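Local coordinates for protein archaeal actin homolog (Thermoplasma acidophilum, PDB 2FSJ) that polymerizes, in the presence of nucleoside triphosphate and optimally with ATP, into bundles of helical actin-like filaments, at residues A[142-147]-A[164-169]. Residues are numbered along the deposited sequence; the frame is centred on the assembly and turned at random.
Sequences EALENK and TRLIMR
A glutamate just past the end of helix 133-144 hydrogen-bonds the backbone of strand 158-170, on the side where strand 147-152 pairs with it, as the chain turns from the helix into that neighbouring strand; a small leucine contact lies beside the bond. E145 OE1 accepts the backbone N-H of L166 at 2.9 Å from its N, and the 169° angle at the hydrogen makes the bond nearly straight. The oxygen uses its anti lone pair, the one facing away from OE2. Beyond CG the glutamate chain is extended (chi2 -177°), which carries the carboxylate over to the strand, and its CG lies 3.9 Å from L166 CB, so the methylenes pack where the two side chains cross. E145 OE1 also touches R165, at CA (3.6 Å) and CG (4.0 Å), but R165 NE stays 6.2 Å from E145 OE1, too far for a salt bridge. An alanine in place of E145 would probably leave the L166 amide without this acceptor and open a gap beside L166 CB. On the buried side, L144 CD1 meets L166 CD2 at 4.3 Å, a loose apolar contact. The L166 side chain also touches A140 of the helix and I124 of strand 120-128. The turn itself is type II, from L144 to K147, with only a weak backbone bond closing it. K147 NZ hydrogen-bonds E142 O (3.0 Å) from above the carbonyl plane and E145 O (3.2 Å) nearly in line with the C=O, tying K147 back to the helix's last turn and to E145. K147 then pairs through its backbone with I163, while R165 and I167 pair with strand 120-128 on the strand's other side. The arrangement is a helix-to-strand connection in which the helix packs on the mixed sheet and the chain returns as its antiparallel edge strand, within the N-terminal domain of the actin-like fold.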
ATOM      1  N   GLU A 142       1.657 -15.276 -14.235  1.00 17.39           N
ATOM      2  CA  GLU A 142       1.819 -15.318 -15.680  1.00 18.70           C
ATOM      3  C   GLU A 142       2.682 -14.164 -16.201  1.00 19.12           C
ATOM      4  O   GLU A 142       3.446 -14.328 -17.152  1.00 19.09           O
ATOM      5  CB  GLU A 142       0.437 -15.354 -16.363  1.00 19.32           C
ATOM      6  CG  GLU A 142      -0.215 -16.720 -16.147  1.00 21.24           C
ATOM      7  CD  GLU A 142      -1.691 -16.782 -16.518  1.00 24.88           C
ATOM      8  OE1 GLU A 142      -2.200 -15.811 -17.115  1.00 28.36           O
ATOM      9  OE2 GLU A 142      -2.315 -17.831 -16.231  1.00 27.80           O
ATOM     10  N   ALA A 143       2.547 -12.997 -15.567  1.00 17.46           N
ATOM     11  CA  ALA A 143       3.238 -11.794 -15.973  1.00 16.97           C
ATOM     12  C   ALA A 143       4.692 -11.823 -15.557  1.00 16.51           C
ATOM     13  O   ALA A 143       5.513 -11.243 -16.256  1.00 16.93           O
ATOM     14  CB  ALA A 143       2.554 -10.528 -15.388  1.00 16.58           C
ATOM     15  N   LEU A 144       5.000 -12.485 -14.432  1.00 15.40           N
ATOM     16  CA  LEU A 144       6.264 -12.279 -13.727  1.00 14.99           C
ATOM     17  C   LEU A 144       7.107 -13.478 -13.479  1.00 15.34           C
ATOM     18  O   LEU A 144       8.331 -13.355 -13.467  1.00 15.89           O
ATOM     19  CB  LEU A 144       6.052 -11.555 -12.381  1.00 14.91           C
ATOM     20  CG  LEU A 144       5.420 -10.175 -12.398  1.00 14.82           C
ATOM     21  CD1 LEU A 144       5.101  -9.802 -10.931  1.00 16.53           C
ATOM     22  CD2 LEU A 144       6.339  -9.133 -13.101  1.00 16.12           C
ATOM     23  N   GLU A 145       6.517 -14.651 -13.249  1.00 16.09           N
ATOM     24  CA  GLU A 145       7.325 -15.815 -12.894  1.00 16.37           C
ATOM     25  C   GLU A 145       8.084 -16.325 -14.113  1.00 16.57           C
ATOM     26  O   GLU A 145       7.539 -16.318 -15.225  1.00 18.00           O
ATOM     27  CB  GLU A 145       6.474 -16.974 -12.334  1.00 17.42           C
ATOM     28  CG  GLU A 145       6.404 -17.043 -10.850  1.00 19.17           C
ATOM     29  CD  GLU A 145       5.616 -18.228 -10.300  1.00 20.01           C
ATOM     30  OE1 GLU A 145       5.696 -18.398  -9.085  1.00 19.40           O
ATOM     31  OE2 GLU A 145       4.901 -18.947 -11.047  1.00 20.65           O
ATOM     32  N   ASN A 146       9.295 -16.794 -13.889  1.00 16.65           N
ATOM     33  CA  ASN A 146      10.175 -17.289 -14.964  1.00 18.44           C
ATOM     34  C   ASN A 146      10.343 -16.292 -16.093  1.00 18.22           C
ATOM     35  O   ASN A 146      10.394 -16.687 -17.271  1.00 18.33           O
ATOM     36  CB  ASN A 146       9.603 -18.584 -15.535  1.00 19.77           C
ATOM     37  CG  ASN A 146       9.445 -19.638 -14.484  1.00 22.57           C
ATOM     38  OD1 ASN A 146       8.326 -20.166 -14.257  1.00 31.30           O
ATOM     39  ND2 ASN A 146      10.533 -19.952 -13.819  1.00 24.33           N
ATOM     40  N   LYS A 147      10.360 -14.996 -15.733  1.00 16.63           N
ATOM     41  CA  LYS A 147      10.718 -13.934 -16.665  1.00 16.32           C
ATOM     42  C   LYS A 147      12.062 -13.380 -16.233  1.00 16.92           C
ATOM     43  O   LYS A 147      12.307 -13.227 -15.044  1.00 17.17           O
ATOM     44  CB  LYS A 147       9.737 -12.787 -16.636  1.00 15.45           C
ATOM     45  CG  LYS A 147       8.270 -13.103 -16.941  1.00 17.55           C
ATOM     46  CD  LYS A 147       7.978 -13.777 -18.221  1.00 17.15           C
ATOM     47  CE  LYS A 147       6.459 -14.089 -18.372  1.00 16.48           C
ATOM     48  NZ  LYS A 147       6.151 -15.446 -17.941  1.00 16.07           N
ATOM     49  N   THR A 164      12.210 -16.315 -10.207  1.00 23.95           N
ATOM     50  CA  THR A 164      12.053 -17.790 -10.185  1.00 24.69           C
ATOM     51  C   THR A 164      10.755 -18.212  -9.541  1.00 24.60           C
ATOM     52  O   THR A 164      10.207 -19.292  -9.848  1.00 25.25           O
ATOM     53  CB  THR A 164      13.204 -18.523  -9.460  1.00 24.51           C
ATOM     54  OG1 THR A 164      13.230 -18.174  -8.070  1.00 24.51           O
ATOM     55  CG2 THR A 164      14.546 -18.125  -9.981  1.00 25.98           C
ATOM     56  N   ARG A 165      10.250 -17.385  -8.627  1.00 23.19           N
ATOM     57  CA  ARG A 165       9.041 -17.772  -7.897  1.00 22.60           C
ATOM     58  C   ARG A 165       8.422 -16.563  -7.280  1.00 20.62           C
ATOM     59  O   ARG A 165       9.133 -15.693  -6.816  1.00 18.65           O
ATOM     60  CB  ARG A 165       9.361 -18.771  -6.797  1.00 23.81           C
ATOM     61  CG  ARG A 165       8.153 -19.369  -6.134  1.00 28.85           C
ATOM     62  CD  ARG A 165       8.340 -20.751  -5.466  1.00 35.91           C
ATOM     63  NE  ARG A 165       9.742 -21.115  -5.270  1.00 41.25           N
ATOM     64  CZ  ARG A 165      10.400 -21.065  -4.115  1.00 45.29           C
ATOM     65  NH1 ARG A 165       9.797 -20.660  -3.000  1.00 47.01           N
ATOM     66  NH2 ARG A 165      11.686 -21.422  -4.073  1.00 45.40           N
ATOM     67  N   LEU A 166       7.093 -16.524  -7.327  1.00 19.27           N
ATOM     68  CA  LEU A 166       6.305 -15.505  -6.690  1.00 17.86           C
ATOM     69  C   LEU A 166       5.431 -16.191  -5.651  1.00 18.81           C
ATOM     70  O   LEU A 166       4.612 -17.063  -6.010  1.00 19.57           O
ATOM     71  CB  LEU A 166       5.472 -14.814  -7.766  1.00 18.11           C
ATOM     72  CG  LEU A 166       4.615 -13.635  -7.395  1.00 18.89           C
ATOM     73  CD1 LEU A 166       5.453 -12.480  -6.830  1.00 19.92           C
ATOM     74  CD2 LEU A 166       3.787 -13.200  -8.607  1.00 18.60           C
ATOM     75  N   ILE A 167       5.589 -15.812  -4.381  1.00 16.56           N
ATOM     76  CA  ILE A 167       4.777 -16.302  -3.292  1.00 16.98           C
ATOM     77  C   ILE A 167       3.820 -15.152  -2.903  1.00 16.47           C
ATOM     78  O   ILE A 167       4.248 -14.015  -2.767  1.00 15.53           O
ATOM     79  CB  ILE A 167       5.650 -16.721  -2.112  1.00 17.11           C
ATOM     80  CG1 ILE A 167       6.587 -17.907  -2.506  1.00 19.43           C
ATOM     81  CG2 ILE A 167       4.803 -17.064  -0.847  1.00 18.16           C
ATOM     82  CD1 ILE A 167       5.854 -19.138  -2.976  1.00 21.51           C
ATOM     83  N   MET A 168       2.553 -15.481  -2.723  1.00 14.93           N
ATOM     84  CA  MET A 168       1.500 -14.491  -2.526  1.00 14.90           C
ATOM     85  C   MET A 168       0.663 -14.800  -1.307  1.00 14.96           C
ATOM     86  O   MET A 168       0.291 -15.950  -1.095  1.00 15.23           O
ATOM     87  CB  MET A 168       0.592 -14.467  -3.751  1.00 14.71           C
ATOM     88  CG  MET A 168       1.293 -14.037  -5.020  1.00 17.22           C
ATOM     89  SD  MET A 168       1.727 -12.309  -5.029  1.00 18.07           S
ATOM     90  CE  MET A 168       0.089 -11.455  -5.327  1.00 16.79           C
ATOM     91  N   ARG A 169       0.292 -13.763  -0.556  1.00 13.67           N
ATOM     92  CA  ARG A 169      -0.672 -13.905   0.539  1.00 13.07           C
ATOM     93  C   ARG A 169      -1.710 -12.813   0.410  1.00 12.41           C
ATOM     94  O   ARG A 169      -1.362 -11.778  -0.133  1.00 12.21           O
ATOM     95  CB  ARG A 169       0.021 -13.734   1.867  1.00 13.03           C
ATOM     96  CG  ARG A 169       0.866 -14.909   2.288  1.00 15.85           C
ATOM     97  CD  ARG A 169       0.087 -16.200   2.529  1.00 20.79           C
ATOM     98  NE  ARG A 169       1.010 -17.259   2.916  1.00 25.61           N
ATOM     99  CZ  ARG A 169       1.652 -18.064   2.069  1.00 28.56           C
ATOM    100  NH1 ARG A 169       1.472 -17.988   0.740  1.00 25.50           N
ATOM    101  NH2 ARG A 169       2.470 -18.987   2.565  1.00 30.62           N
TER